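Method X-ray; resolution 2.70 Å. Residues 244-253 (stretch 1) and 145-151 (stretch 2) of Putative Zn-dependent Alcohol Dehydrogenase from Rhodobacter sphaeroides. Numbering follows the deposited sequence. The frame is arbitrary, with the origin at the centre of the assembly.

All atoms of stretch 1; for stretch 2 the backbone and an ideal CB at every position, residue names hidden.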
# COMPACT_ATOMS: atom_id res chain seq x y z
N GLU A 244 -4.92 11.97 -11.27
CA GLU A 244 -6.02 11.85 -10.32
C GLU A 244 -7.02 10.80 -10.76
O GLU A 244 -7.62 10.91 -11.84
CB GLU A 244 -6.72 13.20 -10.13
CG GLU A 244 -7.31 13.77 -11.41
CD GLU A 244 -8.05 15.07 -11.18
OE1 GLU A 244 -8.07 15.92 -12.09
OE2 GLU A 244 -8.63 15.24 -10.08
N LEU A 245 -7.21 9.77 -9.93
CA LEU A 245 -7.95 8.59 -10.34
C LEU A 245 -9.45 8.83 -10.29
O LEU A 245 -9.94 9.58 -9.45
CB LEU A 245 -7.58 7.40 -9.45
CG LEU A 245 -6.21 6.77 -9.69
CD1 LEU A 245 -6.00 5.56 -8.79
CD2 LEU A 245 -6.05 6.38 -11.15
N PRO A 246 -10.18 8.19 -11.20
CA PRO A 246 -11.60 8.50 -11.41
C PRO A 246 -12.45 8.13 -10.21
O PRO A 246 -13.20 8.97 -9.70
CB PRO A 246 -11.97 7.62 -12.61
CG PRO A 246 -11.04 6.47 -12.52
CD PRO A 246 -9.75 7.02 -11.98
N ASP A 247 -12.33 6.89 -9.75
CA ASP A 247 -13.29 6.32 -8.81
C ASP A 247 -12.82 6.52 -7.37
O ASP A 247 -13.58 6.99 -6.52
CB ASP A 247 -13.51 4.84 -9.10
CG ASP A 247 -14.11 4.59 -10.47
OD1 ASP A 247 -13.74 3.59 -11.11
OD2 ASP A 247 -14.96 5.40 -10.90
N ALA A 248 -11.58 6.14 -7.10
CA ALA A 248 -11.05 6.14 -5.74
C ALA A 248 -11.07 7.54 -5.14
O ALA A 248 -11.24 8.53 -5.86
CB ALA A 248 -9.65 5.57 -5.71
N PRO A 249 -10.90 7.62 -3.83
CA PRO A 249 -11.15 8.86 -3.09
C PRO A 249 -9.93 9.78 -3.07
O PRO A 249 -8.97 9.51 -2.36
CB PRO A 249 -11.45 8.37 -1.67
CG PRO A 249 -12.00 7.00 -1.87
CD PRO A 249 -11.27 6.43 -3.05
N ASN A 250 -9.99 10.85 -3.86
CA ASN A 250 -8.87 11.79 -3.94
C ASN A 250 -7.53 11.09 -4.05
O ASN A 250 -6.60 11.38 -3.30
CB ASN A 250 -8.88 12.73 -2.74
CG ASN A 250 -8.17 14.04 -3.02
OD1 ASN A 250 -8.32 14.63 -4.09
ND2 ASN A 250 -7.38 14.51 -2.05
N THR A 251 -7.43 10.15 -4.99
CA THR A 251 -6.29 9.24 -5.05
C THR A 251 -5.45 9.49 -6.30
O THR A 251 -5.91 9.29 -7.42
CB THR A 251 -6.75 7.77 -5.04
OG1 THR A 251 -7.12 7.39 -3.71
CG2 THR A 251 -5.63 6.86 -5.53
N MSE A 252 -4.21 9.93 -6.09
CA MSE A 252 -3.31 10.23 -7.19
C MSE A 252 -2.40 9.04 -7.49
O MSE A 252 -1.80 8.46 -6.59
CB MSE A 252 -2.46 11.46 -6.88
CG MSE A 252 -1.60 11.93 -8.03
SE MSE A 252 -2.36 13.46 -8.97
CE MSE A 252 -2.61 14.66 -7.45
N LEU A 253 -2.31 8.68 -8.77
CA LEU A 253 -1.39 7.64 -9.21
C LEU A 253 -0.10 8.23 -9.77
O LEU A 253 -0.14 9.13 -10.61
CB LEU A 253 -2.05 6.74 -10.26
CG LEU A 253 -1.14 5.76 -10.99
CD1 LEU A 253 -0.36 4.91 -10.00
CD2 LEU A 253 -1.94 4.88 -11.94
N UNK A 145 4.55 2.23 -10.74
CA UNK A 145 3.27 2.93 -10.66
C UNK A 145 2.69 2.71 -9.28
O UNK A 145 2.37 1.58 -8.86
CB UNK A 145 2.30 2.45 -11.74
N UNK A 146 2.59 3.80 -8.54
CA UNK A 146 2.14 3.73 -7.14
C UNK A 146 1.07 4.78 -6.83
O UNK A 146 1.32 5.97 -6.94
CB UNK A 146 3.33 3.91 -6.20
N UNK A 147 -0.13 4.34 -6.48
CA UNK A 147 -1.18 5.32 -6.18
C UNK A 147 -1.16 5.63 -4.69
O UNK A 147 -0.83 4.78 -3.90
CB UNK A 147 -2.56 4.80 -6.61
N UNK A 148 -1.51 6.85 -4.32
CA UNK A 148 -1.55 7.24 -2.94
C UNK A 148 -2.84 7.98 -2.64
O UNK A 148 -3.19 8.88 -3.35
CB UNK A 148 -0.33 8.10 -2.59
N UNK A 149 -3.54 7.60 -1.59
CA UNK A 149 -4.72 8.34 -1.15
C UNK A 149 -4.28 9.63 -0.45
O UNK A 149 -3.45 9.56 0.41
CB UNK A 149 -5.58 7.49 -0.22
N UNK A 150 -4.86 10.77 -0.80
CA UNK A 150 -4.36 12.04 -0.31
C UNK A 150 -5.31 12.74 0.65
O UNK A 150 -6.53 12.67 0.51
CB UNK A 150 -4.06 12.96 -1.49
N UNK A 151 -4.70 13.40 1.64
CA UNK A 151 -5.41 14.09 2.69
C UNK A 151 -5.88 13.10 3.73
O UNK A 151 -5.37 12.00 3.77
CB UNK A 151 -6.59 14.88 2.12

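Stretch 2 runs antiparallel to the strand at 251-253. Its backbone fixes the register, so each position can be read against that strand.

Position 145 points its CA-to-CB bond sideways. The ideal CB lies 4.0 Å from L253 CD1, so the start of a side chain touches a methyl group. Stretch 1 offers no charge or polar atom there. Any residue with an aliphatic first part would suit. It is R145. Its CB lies 4.1 Å from L253 CD1, and its end leads away to partners elsewhere in the structure.

Position 146 points away, with its ideal CB 5.4 Å from L253 CD1. Stretch 1 sets little limit on the side chain. The residue is A146; its backbone N packs 3.5 Å from L253 CD1.

Position 147 pairs with L253 in a non-hydrogen-bonded pair, CA to CA 3.8 Å. Its ideal CB lies on the same face as T251 and L253, 3.9 Å from T251 CG2. Alanine, serine, threonine or valine would all be reasonable here. It is S147. Its CB contacts T251 CG2 at 3.9 Å and L245 CD1 at 4.3 Å, while OG bonds elsewhere in the structure.

Position 148 forms the hydrogen-bonded pair with M252. Its N donates to M252 O at 2.8 Å, and its O accepts from M252 N at 3.1 Å. These bonds need no particular side chain. The CB shares a face with M252, and the extended backbone favours beta-branched residues, though others would fit. It is V148, chi1 t. Its CB comes no nearer to stretch 1 than 4.2 Å, at M252 O.

Position 149 pairs with T251 on the face of T251 and L253. Its ideal CB is 3.8 Å from T251 OG1 and 4.5 Å from P249 O. That carbonyl invites a donor on a flexible chain; lysine, arginine or glutamine could serve. It is K149. Its CG packs 3.3 Å from P249 O, and its NZ gives that same atom a weak hydrogen bond at 3.4 Å. The chain also curls so that NZ donates to the O of position 150 at 3.0 Å.

Position 150 lies beyond the paired strand residues. Its N donates to N250 O at 3.1 Å, and its O accepts from N250 ND2 at 3.3 Å. The CB points sideways, and the aliphatic part of M252 lies within reach. Leucine, isoleucine or methionine would suit. It is L150, whose CD1 meets M252 CB at 3.8 Å.

Position 151 has phi 80° and psi -159°. The positive phi favours glycine. An ideal CB would lie 4.3 Å from N250 ND2, which is no clash. It is G151.

Stretch 2 145-151: RASVKLG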
# COMPACT_ATOMS: atom_id res chain seq x y z
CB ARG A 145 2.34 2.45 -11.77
CG ARG A 145 2.88 2.73 -13.19
CD ARG A 145 1.96 2.17 -14.22
NE ARG A 145 2.39 2.58 -15.55
CZ ARG A 145 1.85 2.15 -16.70
NH1 ARG A 145 2.34 2.62 -17.86
NH2 ARG A 145 0.85 1.28 -16.71
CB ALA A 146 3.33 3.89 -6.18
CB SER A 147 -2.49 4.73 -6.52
OG SER A 147 -2.72 3.65 -5.64
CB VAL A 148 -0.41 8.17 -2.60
CG1 VAL A 148 -0.35 8.38 -1.07
CG2 VAL A 148 0.90 7.57 -3.12
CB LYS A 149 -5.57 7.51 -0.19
CG LYS A 149 -7.03 7.81 -0.30
CD LYS A 149 -7.74 7.86 1.03
CE LYS A 149 -7.53 9.22 1.67
NZ LYS A 149 -8.28 10.28 0.93
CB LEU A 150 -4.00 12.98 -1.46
CG LEU A 150 -3.07 12.48 -2.58
CD1 LEU A 150 -3.13 13.44 -3.75
CD2 LEU A 150 -1.62 12.32 -2.12
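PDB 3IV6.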